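Local structure of putative iron binding protein (Bordetella pertussis Tohama I, 1Y9U) at residues A[115-120]-A[128-133]. The protein binds ferric iron through tyrosine side chains and probably serves as the periplasmic solute-binding component of a bacterial iron-uptake system. Sequence-based numbering, arbitrary orientation.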
loop_
_atom_site.group_PDB
_atom_site.type_symbol
_atom_site.label_atom_id
_atom_site.label_comp_id
_atom_site.label_asym_id
_atom_site.label_seq_id
_atom_site.Cartn_x
_atom_site.Cartn_y
_atom_site.Cartn_z
ATOM N N LEU A 115 -20.651 -4.929 15.663
ATOM C CA LEU A 115 -20.004 -4.355 16.842
ATOM C C LEU A 115 -20.231 -2.855 16.856
ATOM O O LEU A 115 -20.147 -2.194 15.837
ATOM C CB LEU A 115 -18.505 -4.679 16.810
ATOM C CG LEU A 115 -17.762 -4.716 18.140
ATOM C CD1 LEU A 115 -18.183 -5.943 18.926
ATOM C CD2 LEU A 115 -16.265 -4.758 17.915
ATOM N N LYS A 116 -20.519 -2.310 18.027
ATOM C CA LYS A 116 -20.694 -0.885 18.169
ATOM C C LYS A 116 -19.317 -0.240 18.293
ATOM O O LYS A 116 -18.721 -0.208 19.362
ATOM C CB LYS A 116 -21.575 -0.556 19.386
ATOM C CG LYS A 116 -22.904 0.077 18.998
ATOM C CD LYS A 116 -23.768 -0.819 18.115
ATOM C CE LYS A 116 -25.018 -0.076 17.628
ATOM N NZ LYS A 116 -25.267 -0.213 16.155
ATOM N N LEU A 117 -18.822 0.239 17.161
ATOM C CA LEU A 117 -17.491 0.816 17.033
ATOM C C LEU A 117 -17.498 1.649 15.751
ATOM O O LEU A 117 -17.501 1.076 14.656
ATOM C CB LEU A 117 -16.446 -0.297 16.983
ATOM C CG LEU A 117 -14.982 0.115 17.128
ATOM C CD1 LEU A 117 -14.718 0.800 18.466
ATOM C CD2 LEU A 117 -14.060 -1.098 16.994
ATOM N N ASP A 118 -17.547 2.974 15.905
ATOM C CA ASP A 118 -17.735 3.935 14.808
ATOM C C ASP A 118 -16.423 4.520 14.319
ATOM O O ASP A 118 -16.322 4.970 13.175
ATOM C CB ASP A 118 -18.638 5.112 15.261
ATOM C CG ASP A 118 -20.085 4.699 15.498
ATOM O OD1 ASP A 118 -20.536 3.680 14.921
ATOM O OD2 ASP A 118 -20.854 5.354 16.233
ATOM N N SER A 119 -15.436 4.551 15.209
ATOM C CA SER A 119 -14.157 5.182 14.924
ATOM C C SER A 119 -13.096 4.508 15.773
ATOM O O SER A 119 -13.388 3.748 16.696
ATOM C CB SER A 119 -14.224 6.673 15.245
ATOM O OG SER A 119 -14.385 6.877 16.630
ATOM N N PHE A 120 -11.844 4.797 15.471
ATOM C CA PHE A 120 -10.731 4.145 16.182
ATOM C C PHE A 120 -9.464 4.923 15.969
ATOM O O PHE A 120 -9.249 5.474 14.884
ATOM C CB PHE A 120 -10.528 2.737 15.588
ATOM C CG PHE A 120 -9.987 1.687 16.548
ATOM C CD1 PHE A 120 -10.780 1.174 17.541
ATOM C CD2 PHE A 120 -8.717 1.141 16.383
ATOM C CE1 PHE A 120 -10.327 0.174 18.362
ATOM C CE2 PHE A 120 -8.273 0.136 17.225
ATOM C CZ PHE A 120 -9.077 -0.356 18.192
ATOM N N PRO A 128 -6.546 -2.607 27.218
ATOM C CA PRO A 128 -6.763 -3.876 27.901
ATOM C C PRO A 128 -8.136 -4.549 27.641
ATOM O O PRO A 128 -8.249 -5.769 27.726
ATOM C CB PRO A 128 -6.601 -3.463 29.379
ATOM C CG PRO A 128 -5.663 -2.371 29.339
ATOM C CD PRO A 128 -6.027 -1.578 28.135
ATOM N N LYS A 129 -9.142 -3.769 27.283
ATOM C CA LYS A 129 -10.468 -4.348 27.088
ATOM C C LYS A 129 -10.549 -5.214 25.840
ATOM O O LYS A 129 -11.475 -6.003 25.716
ATOM C CB LYS A 129 -11.527 -3.281 27.002
ATOM C CG LYS A 129 -11.594 -2.571 25.694
ATOM C CD LYS A 129 -12.578 -1.448 25.798
ATOM C CE LYS A 129 -12.464 -0.488 24.653
ATOM N NZ LYS A 129 -13.480 0.592 24.840
ATOM N N TRP A 130 -9.582 -5.093 24.932
ATOM C CA TRP A 130 -9.554 -5.920 23.737
ATOM C C TRP A 130 -8.849 -7.255 23.956
ATOM O O TRP A 130 -8.631 -8.005 22.996
ATOM C CB TRP A 130 -8.939 -5.152 22.552
ATOM C CG TRP A 130 -9.739 -3.970 22.136
ATOM C CD1 TRP A 130 -9.359 -2.653 22.152
ATOM C CD2 TRP A 130 -11.066 -3.995 21.587
ATOM N NE1 TRP A 130 -10.368 -1.860 21.657
ATOM C CE2 TRP A 130 -11.432 -2.658 21.315
ATOM C CE3 TRP A 130 -11.990 -5.025 21.297
ATOM C CZ2 TRP A 130 -12.680 -2.317 20.771
ATOM C CZ3 TRP A 130 -13.224 -4.683 20.747
ATOM C CH2 TRP A 130 -13.555 -3.339 20.500
ATOM N N LYS A 131 -8.532 -7.624 25.209
ATOM C CA LYS A 131 -7.793 -8.851 25.431
ATOM C C LYS A 131 -8.561 -10.054 24.892
ATOM O O LYS A 131 -9.757 -10.233 25.179
ATOM C CB LYS A 131 -7.457 -9.064 26.916
ATOM C CG LYS A 131 -6.481 -10.189 27.058
ATOM C CD LYS A 131 -5.920 -10.427 28.397
ATOM C CE LYS A 131 -4.980 -11.620 28.298
ATOM N NZ LYS A 131 -4.378 -11.986 29.603
ATOM N N GLY A 132 -7.877 -10.865 24.105
ATOM C CA GLY A 132 -8.460 -12.069 23.547
ATOM C C GLY A 132 -9.316 -11.806 22.327
ATOM O O GLY A 132 -9.925 -12.747 21.819
ATOM N N LYS A 133 -9.337 -10.566 21.831
ATOM C CA LYS A 133 -10.308 -10.156 20.820
ATOM C C LYS A 133 -9.696 -9.620 19.522
ATOM O O LYS A 133 -10.426 -9.189 18.638
ATOM C CB LYS A 133 -11.281 -9.120 21.382
ATOM C CG LYS A 133 -12.138 -9.633 22.532
ATOM C CD LYS A 133 -13.057 -8.553 23.057
ATOM C CE LYS A 133 -14.121 -9.145 23.999
ATOM N NZ LYS A 133 -15.093 -8.121 24.479
#
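Leu-117 and Trp-130 face each other from an irregular 115-120 and a 3-10 segment (128-130) that leads into a turn, backbones well apart with these CA atoms separated by 12.4 Å, and no hydrogen bond joins 115-120 to 128-133. The contact is therefore made by side chains alone, and of the 144 Å² buried in total, 79 Å² belongs to Trp-130. Its indole reaches across the gap: two leucine methyls converge on CH2 of the six-membered ring, and Phe-120 lies by NE1 and CZ2. CH2 of Trp-130 is met by CD2 of Leu-115 at 4.0 Å and by CD2 of Leu-117 at 4.2 Å; both methyls approach obliquely. In both leucines CG lies anti to the backbone N, which carries it toward Trp-130, and a chi2 of 71° and 61° respectively then presents CD2. On the pyrrole side, NE1 of Trp-130 comes to 3.9 Å from CE1 of Phe-120, at the edge of the phenyl ring and near its plane. The Phe-120 and Trp-130 side chains slide past each other in opposite directions; the Phe-120 centroid is 5.8 Å from that of the five-membered ring and the planes are inclined by 59°, an oblique aromatic pair. Lys-129 CG, the neighbour in sequence, lies over one face of the indole, 4.1 Å above the Trp-130 ring plane and offset toward the rim. The type II turn is closed by Lys-133 N to Trp-130 O at 2.9 Å, with Gly-132 at positive phi. Ile-193 of strand 193-197 touches all four contacting side chains, while Leu-109 touches Leu-117 and Phe-120. The cluster thus packs the loop between strands 100-112 and 134-135 against the sheet, away from the iron-ligand tyrosines, as local hydrophobic packing within a periplasmic binding protein fold.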